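Side-chain contacts in tyrosine specific protein phosphatase (Trypanosoma cruzi, PDB 4AZ1), which probably acts as a protein tyrosine phosphatase, removing phosphate from phosphotyrosine residues of proteins: residues A[61-66]-A[105-110]; A[82-87]-A[260-265]; A[90-95]-A[231-236]. All coordinates share one frame; numbering follows the deposited sequence.

Interaction 1. Residues A[61-66]-A[105-110]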
# COMPACT_ATOMS: atom_id res chain seq x y z
N LEU A 61 -5.92 -20.59 -0.04
CA LEU A 61 -5.69 -19.15 -0.04
C LEU A 61 -5.36 -18.65 1.37
O LEU A 61 -6.07 -18.96 2.32
CB LEU A 61 -6.92 -18.43 -0.58
CG LEU A 61 -6.84 -16.90 -0.63
CD1 LEU A 61 -5.83 -16.46 -1.69
CD2 LEU A 61 -8.18 -16.31 -0.93
N TYR A 62 -4.27 -17.91 1.51
CA TYR A 62 -3.86 -17.41 2.82
C TYR A 62 -4.08 -15.90 2.89
O TYR A 62 -3.78 -15.19 1.92
CB TYR A 62 -2.39 -17.76 3.11
CG TYR A 62 -1.97 -17.50 4.56
CD1 TYR A 62 -2.21 -18.45 5.55
CD2 TYR A 62 -1.34 -16.31 4.92
CE1 TYR A 62 -1.84 -18.22 6.87
CE2 TYR A 62 -0.96 -16.08 6.23
CZ TYR A 62 -1.21 -17.03 7.21
OH TYR A 62 -0.84 -16.80 8.51
N PRO A 63 -4.57 -15.40 4.03
CA PRO A 63 -4.84 -16.13 5.28
C PRO A 63 -6.25 -16.70 5.43
O PRO A 63 -6.59 -17.12 6.54
CB PRO A 63 -4.66 -15.03 6.33
CG PRO A 63 -5.21 -13.83 5.65
CD PRO A 63 -4.75 -13.95 4.20
N GLN A 64 -7.04 -16.73 4.36
CA GLN A 64 -8.47 -17.08 4.47
C GLN A 64 -8.76 -18.49 4.99
O GLN A 64 -9.85 -18.74 5.51
CB GLN A 64 -9.18 -16.86 3.13
CG GLN A 64 -9.38 -15.39 2.74
CD GLN A 64 -8.10 -14.69 2.27
OE1 GLN A 64 -7.01 -15.26 2.31
NE2 GLN A 64 -8.25 -13.45 1.81
N VAL A 65 -7.80 -19.39 4.88
CA VAL A 65 -8.00 -20.78 5.30
C VAL A 65 -7.70 -21.01 6.78
O VAL A 65 -7.95 -22.10 7.32
CB VAL A 65 -7.20 -21.75 4.43
CG1 VAL A 65 -7.71 -21.70 3.01
CG2 VAL A 65 -5.71 -21.42 4.48
N THR A 66 -7.15 -19.99 7.44
CA THR A 66 -6.93 -20.01 8.89
C THR A 66 -8.14 -19.45 9.64
O THR A 66 -8.26 -19.62 10.86
CB THR A 66 -5.65 -19.24 9.30
OG1 THR A 66 -5.55 -18.02 8.56
CG2 THR A 66 -4.41 -20.08 9.03
N LEU A 105 1.18 -5.98 4.77
CA LEU A 105 1.68 -5.61 6.10
C LEU A 105 0.66 -5.96 7.18
O LEU A 105 1.02 -6.40 8.28
CB LEU A 105 2.04 -4.12 6.16
CG LEU A 105 3.16 -3.67 5.22
CD1 LEU A 105 3.53 -2.18 5.42
CD2 LEU A 105 4.39 -4.54 5.35
N ALA A 106 -0.62 -5.76 6.86
CA ALA A 106 -1.68 -6.07 7.81
C ALA A 106 -1.70 -7.57 8.11
O ALA A 106 -1.94 -7.99 9.25
CB ALA A 106 -3.03 -5.64 7.26
N MET A 107 -1.47 -8.36 7.06
CA MET A 107 -1.37 -9.81 7.20
C MET A 107 -0.22 -10.16 8.13
O MET A 107 -0.41 -10.94 9.07
CB MET A 107 -1.17 -10.48 5.84
CG MET A 107 -1.09 -12.01 5.91
SD MET A 107 0.60 -12.62 6.17
CE MET A 107 1.45 -11.78 4.83
N LEU A 108 0.96 -9.59 7.87
CA LEU A 108 2.13 -9.86 8.70
C LEU A 108 1.81 -9.55 10.14
O LEU A 108 2.20 -10.29 11.06
CB LEU A 108 3.31 -9.00 8.26
CG LEU A 108 3.91 -9.29 6.90
CD1 LEU A 108 5.11 -8.38 6.67
CD2 LEU A 108 4.31 -10.77 6.87
N TYR A 109 1.08 -8.46 10.33
CA TYR A 109 0.79 -7.97 11.66
C TYR A 109 -0.25 -8.82 12.39
O TYR A 109 -0.03 -9.22 13.53
CB TYR A 109 0.32 -6.51 11.61
CG TYR A 109 0.09 -5.94 12.98
CD1 TYR A 109 1.16 -5.48 13.75
CD2 TYR A 109 -1.19 -5.89 13.54
CE1 TYR A 109 0.96 -4.97 15.02
CE2 TYR A 109 -1.39 -5.38 14.81
CZ TYR A 109 -0.32 -4.92 15.55
OH TYR A 109 -0.52 -4.42 16.81
N GLU A 110 -1.38 -9.05 11.74
CA GLU A 110 -2.46 -9.82 12.36
C GLU A 110 -2.06 -11.28 12.60
O GLU A 110 -2.44 -11.88 13.62
CB GLU A 110 -3.73 -9.75 11.50
CG GLU A 110 -4.98 -10.33 12.19
CD GLU A 110 -5.73 -11.32 11.31
OE1 GLU A 110 -5.66 -11.19 10.07
OE2 GLU A 110 -6.38 -12.23 11.86
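Met107 brings its sulfur to the edge of the Tyr62 ring, with SD 3.8 Å from CE2. Seen from the ring, the sulfur lies in its plane: it is 5.1 Å from the centroid of the Tyr62 ring and 90° off the ring normal, so it meets ring hydrogens and not the pi face. Both side chains leave the backbone the same way, CG of Tyr62 and CG of Met107 each anti to their own N. For Met107 the bend at chi2 (-88°) turns SD toward the CE2 edge of the tyrosine, while chi3 sets only CE; the two side chains meet at about a right angle. One face of the ring is taken by Pro63, whose CB sits 3.7 Å above the plane over its centre. The peptide bond between Tyr62 and Pro63 is cis, and it leaves the proline folded back on its neighbour's ring. Pro63 also reaches helix 101-110, loosely, with CD 4.5 Å from CG of Met107. All three residues are buried, and Tyr62 lies on Lys111 just past the helix. This is a Met-aromatic contact of the edge type, fastening the loop ahead of strand 79-82 to helix 101-110 of the tyrosine phosphatase fold.

Interaction 2. Residues A[82-87]-A[260-265]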
# COMPACT_ATOMS: atom_id res chain seq x y z
N ILE A 82 1.49 -23.27 2.31
CA ILE A 82 2.10 -24.52 1.88
C ILE A 82 2.40 -25.41 3.07
O ILE A 82 3.17 -25.04 3.95
CB ILE A 82 3.39 -24.29 1.09
CG1 ILE A 82 3.16 -23.22 0.01
CG2 ILE A 82 3.86 -25.62 0.47
CD1 ILE A 82 2.24 -23.66 -1.12
N ASP A 83 1.80 -26.60 3.09
CA ASP A 83 1.99 -27.54 4.19
C ASP A 83 2.47 -28.88 3.62
O ASP A 83 1.77 -29.51 2.83
CB ASP A 83 0.67 -27.72 4.96
CG ASP A 83 0.79 -28.70 6.14
OD1 ASP A 83 1.81 -28.69 6.87
OD2 ASP A 83 -0.17 -29.48 6.34
N LEU A 84 3.67 -29.29 4.01
CA LEU A 84 4.22 -30.57 3.54
C LEU A 84 4.48 -31.56 4.68
O LEU A 84 5.33 -32.44 4.53
CB LEU A 84 5.52 -30.33 2.76
CG LEU A 84 5.40 -29.43 1.53
CD1 LEU A 84 6.70 -28.69 1.23
CD2 LEU A 84 4.96 -30.24 0.31
N ASP A 85 3.77 -31.41 5.80
CA ASP A 85 3.94 -32.31 6.95
C ASP A 85 5.35 -32.18 7.51
O ASP A 85 6.00 -33.17 7.85
CB ASP A 85 3.66 -33.78 6.58
CG ASP A 85 2.22 -34.02 6.17
OD1 ASP A 85 1.31 -33.45 6.81
OD2 ASP A 85 2.00 -34.80 5.21
N LEU A 86 5.84 -30.95 7.58
CA LEU A 86 7.18 -30.68 8.07
C LEU A 86 7.06 -29.71 9.24
O LEU A 86 5.95 -29.25 9.54
CB LEU A 86 8.03 -30.10 6.94
CG LEU A 86 8.20 -31.04 5.75
CD1 LEU A 86 9.01 -30.34 4.69
CD2 LEU A 86 8.87 -32.34 6.17
N PRO A 87 8.18 -29.45 9.95
CA PRO A 87 8.06 -28.57 11.12
C PRO A 87 7.59 -27.17 10.77
O PRO A 87 6.90 -26.54 11.57
CB PRO A 87 9.49 -28.53 11.66
CG PRO A 87 10.01 -29.90 11.36
CD PRO A 87 9.47 -30.17 9.95
N VAL A 260 7.66 -31.38 -5.08
CA VAL A 260 7.18 -30.35 -5.98
C VAL A 260 5.74 -30.63 -6.39
O VAL A 260 4.92 -29.72 -6.48
CB VAL A 260 8.12 -30.15 -7.19
CG1 VAL A 260 7.54 -29.16 -8.19
CG2 VAL A 260 9.46 -29.65 -6.69
N SER A 261 5.42 -31.91 -6.59
CA SER A 261 4.06 -32.28 -6.96
C SER A 261 3.07 -31.83 -5.87
O SER A 261 2.02 -31.26 -6.17
CB SER A 261 3.96 -33.78 -7.19
OG SER A 261 3.25 -34.06 -8.37
N ALA A 262 3.44 -32.05 -4.62
CA ALA A 262 2.57 -31.67 -3.50
C ALA A 262 2.48 -30.15 -3.30
O ALA A 262 1.45 -29.63 -2.88
CB ALA A 262 3.03 -32.35 -2.21
N MET A 263 3.56 -29.43 -3.60
CA MET A 263 3.51 -27.98 -3.55
C MET A 263 2.56 -27.46 -4.62
O MET A 263 1.76 -26.56 -4.38
CB MET A 263 4.90 -27.36 -3.77
CG MET A 263 5.86 -27.52 -2.61
SD MET A 263 7.34 -26.50 -2.86
CE MET A 263 7.90 -27.11 -4.46
N ARG A 264 2.65 -28.05 -5.82
CA ARG A 264 1.80 -27.65 -6.94
C ARG A 264 0.30 -27.82 -6.68
O ARG A 264 -0.51 -27.07 -7.21
CB ARG A 264 2.22 -28.40 -8.22
CG ARG A 264 3.25 -27.62 -8.99
CD ARG A 264 3.90 -28.38 -10.14
NE ARG A 264 4.84 -27.47 -10.82
CZ ARG A 264 4.62 -26.91 -12.00
NH1 ARG A 264 3.50 -27.19 -12.67
NH2 ARG A 264 5.52 -26.07 -12.52
N ARG A 265 -0.06 -28.81 -5.87
CA ARG A 265 -1.47 -29.02 -5.53
C ARG A 265 -1.97 -27.91 -4.62
O ARG A 265 -3.17 -27.69 -4.49
CB ARG A 265 -1.69 -30.37 -4.84
CG ARG A 265 -1.59 -31.59 -5.73
CD ARG A 265 -1.99 -32.87 -4.98
NE ARG A 265 -0.94 -33.35 -4.06
CZ ARG A 265 0.03 -34.19 -4.40
NH1 ARG A 265 0.13 -34.66 -5.64
NH2 ARG A 265 0.93 -34.57 -3.49
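Leu84 sets its forked end against two residues of helix 255-266. Its CD2 methyl lies 3.8 Å from CB of Ala262, the closest approach between the two segments. The same fork straddles Met263: CG of Met263 is 4.1 Å from CD1 of Leu84, and CD2 of that leucine is equally near. Ile82 adds to the apolar group from two residues earlier in the chain, its CG2 methyl 4.1 Å from the same CG of Met263. That methyl is carried forward because it stands anti to the backbone N of Ile82, with CG1 on the other branch (chi1 -48°). Both aliphatic side chains meet the methionine at a slant, and Met263 stays nearly straight as far as SD, bending only at chi3. No hydrogen bond joins the two segments, so the interface between them is purely one of methyl and methylene groups.

In the fold, Ile82 ends strand 79-82, outermost in the main sheet within this chain, and Leu84 lies in the turn leading to strand 90-93. The contact thus places helix 255-266 beside that edge of the mixed sheet of the tyrosine phosphatase fold, while Leu84 also touches Ala241 of helix 232-247.

Polar ties come from next door. The side-chain amide of Gln266 accepts from the backbone N of Asp83 through OE1 and donates through NE2 to the backbone O of Ala262, bridging turn and helix. On the helix itself, Arg265 folds back so that its guanidinium face lies over the carbonyl O of Ser261, 3.9 Å from the plane. Arg264 points away from the turn: its NH1 forms a salt bridge with Glu32, and its NH2 donates to the backbone O of Val271.

Interaction 3. Residues A[90-95]-A[231-236]. With FMT (formic acid), chain H; FMT (formic acid), chain D.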
# COMPACT_ATOMS: atom_id res chain seq x y z
N PHE A 90 4.60 -22.71 5.18
CA PHE A 90 5.06 -21.53 4.47
C PHE A 90 3.88 -20.80 3.88
O PHE A 90 2.83 -21.40 3.61
CB PHE A 90 6.04 -21.96 3.38
CG PHE A 90 7.30 -22.56 3.93
CD1 PHE A 90 7.38 -23.92 4.21
CD2 PHE A 90 8.40 -21.75 4.21
CE1 PHE A 90 8.55 -24.47 4.74
CE2 PHE A 90 9.57 -22.29 4.74
CZ PHE A 90 9.64 -23.65 5.01
N VAL A 91 4.04 -19.49 3.70
CA VAL A 91 3.11 -18.74 2.86
C VAL A 91 3.86 -18.35 1.60
O VAL A 91 4.77 -17.51 1.64
CB VAL A 91 2.55 -17.50 3.58
CG1 VAL A 91 1.64 -16.73 2.65
CG2 VAL A 91 1.77 -17.93 4.83
N ALA A 92 3.51 -18.99 0.49
CA ALA A 92 4.12 -18.64 -0.79
C ALA A 92 3.24 -17.57 -1.42
O ALA A 92 2.05 -17.80 -1.63
CB ALA A 92 4.22 -19.87 -1.70
N CYS A 93 3.81 -16.41 -1.73
CA CYS A 93 2.97 -15.34 -2.28
C CYS A 93 3.75 -14.47 -3.22
O CYS A 93 4.97 -14.58 -3.30
CB CYS A 93 2.36 -14.50 -1.15
SG CYS A 93 3.60 -13.70 -0.11
N GLN A 94 3.04 -13.62 -3.95
CA GLN A 94 3.70 -12.70 -4.89
C GLN A 94 4.32 -11.56 -4.09
O GLN A 94 4.05 -11.41 -2.88
CB GLN A 94 2.65 -12.11 -5.85
CG GLN A 94 1.65 -11.22 -5.11
CD GLN A 94 0.65 -10.50 -6.02
OE1 GLN A 94 0.56 -10.78 -7.22
NE2 GLN A 94 -0.10 -9.58 -5.43
N ALA A 95 5.17 -10.78 -4.74
CA ALA A 95 5.59 -9.50 -4.18
C ALA A 95 4.37 -8.58 -4.31
O ALA A 95 3.89 -8.35 -5.43
CB ALA A 95 6.80 -8.93 -4.97
N GLY A 231 8.20 -19.14 -8.42
CA GLY A 231 9.42 -19.56 -9.09
C GLY A 231 10.54 -19.89 -8.12
O GLY A 231 10.64 -21.03 -7.62
N ARG A 232 11.37 -18.90 -7.86
CA ARG A 232 12.42 -19.01 -6.86
C ARG A 232 11.80 -19.31 -5.49
O ARG A 232 12.41 -19.99 -4.66
CB ARG A 232 13.25 -17.70 -6.83
CG ARG A 232 14.12 -17.52 -8.10
CD ARG A 232 14.70 -16.12 -8.22
NE ARG A 232 13.69 -15.16 -8.67
CZ ARG A 232 13.90 -13.85 -8.76
NH1 ARG A 232 15.07 -13.32 -8.44
NH2 ARG A 232 12.92 -13.06 -9.19
N THR A 233 10.60 -18.80 -5.25
CA THR A 233 9.86 -19.08 -4.02
C THR A 233 9.62 -20.59 -3.88
O THR A 233 9.85 -21.17 -2.81
CB THR A 233 8.51 -18.36 -4.05
OG1 THR A 233 8.72 -16.95 -3.89
CG2 THR A 233 7.60 -18.89 -2.94
N GLY A 234 9.16 -21.21 -4.96
CA GLY A 234 8.95 -22.65 -4.99
C GLY A 234 10.21 -23.48 -4.79
O GLY A 234 10.18 -24.49 -4.09
N THR A 235 11.32 -23.05 -5.38
CA THR A 235 12.60 -23.74 -5.19
C THR A 235 13.04 -23.72 -3.73
O THR A 235 13.48 -24.74 -3.18
CB THR A 235 13.71 -23.08 -6.04
OG1 THR A 235 13.41 -23.24 -7.43
CG2 THR A 235 15.07 -23.70 -5.72
N LEU A 236 12.95 -22.55 -3.11
CA LEU A 236 13.36 -22.42 -1.72
C LEU A 236 12.56 -23.37 -0.82
O LEU A 236 13.14 -24.06 0.01
CB LEU A 236 13.16 -20.98 -1.24
CG LEU A 236 13.65 -20.81 0.20
CD1 LEU A 236 15.07 -21.33 0.32
CD2 LEU A 236 13.62 -19.36 0.63
C FMT H . 0.90 -10.09 -1.94
O1 FMT H . -0.16 -10.26 -2.55
O2 FMT H . 1.61 -11.00 -1.46
C FMT D . 9.55 -14.20 -10.58
O1 FMT D . 10.31 -13.72 -9.74
O2 FMT D . 8.34 -14.37 -10.39
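Ala92 and Thr233 meet methyl to methyl, CB of Ala92 3.7 Å from CG2 of Thr233. With chi1 at -72°, it is CG2 and not OG1 of Thr233 that faces the alanine. Thr233 also rests on Val224 and Cys226, so the first turn of helix 232-247 sits directly on the parallel strands 90-93 and 222-225. Gly231 is the N-cap of that helix and Arg232 its first residue; together with Cys226 they belong to the CX5R phosphate-binding loop (P-loop) of protein tyrosine phosphatases. A formic acid molecule, probably from the crystallisation liquor, lies in the loop: Arg232 NH2 donates to its O1 at 2.7 Å and 165°, in the place where this family would be expected to hold a phosphate, and the backbone N atoms of Ser227 and Ala228 bind the molecule too. Farther out, NH1 of Arg232 makes a salt bridge with Glu124 and donates to the carbonyl O of Trp194, which fixes the guanidinium's rotation. A second formic acid lies on the other side of strand 90-93, its O1 3.0 Å from NE2 of Gln94. The Gln94 amide is in turn held by Lys48 O and Arg50 N.

How the interactions relate
From the N terminus, the loop 61-66 comes first, then the turn 82-87, strand 90-93 and helix 101-110. Interaction 1 closes a short loop of 38 residues around that strand; interactions 2 and 3 reach far along the chain, to helices 255-266 and 232-247. Interaction 3 is nested inside the loop closed by interaction 2, and interaction 1 crosses both, since its segments alternate with theirs. Strand 90-93 is the common piece: Val91 CG2 packs on Tyr62 CD2 at 3.5 Å, while Phe90 pairs with Ile82. Met263 CE also comes to 3.5 Å from Gly234 O, joining the two helices. Interactions 1 and 2 do not touch.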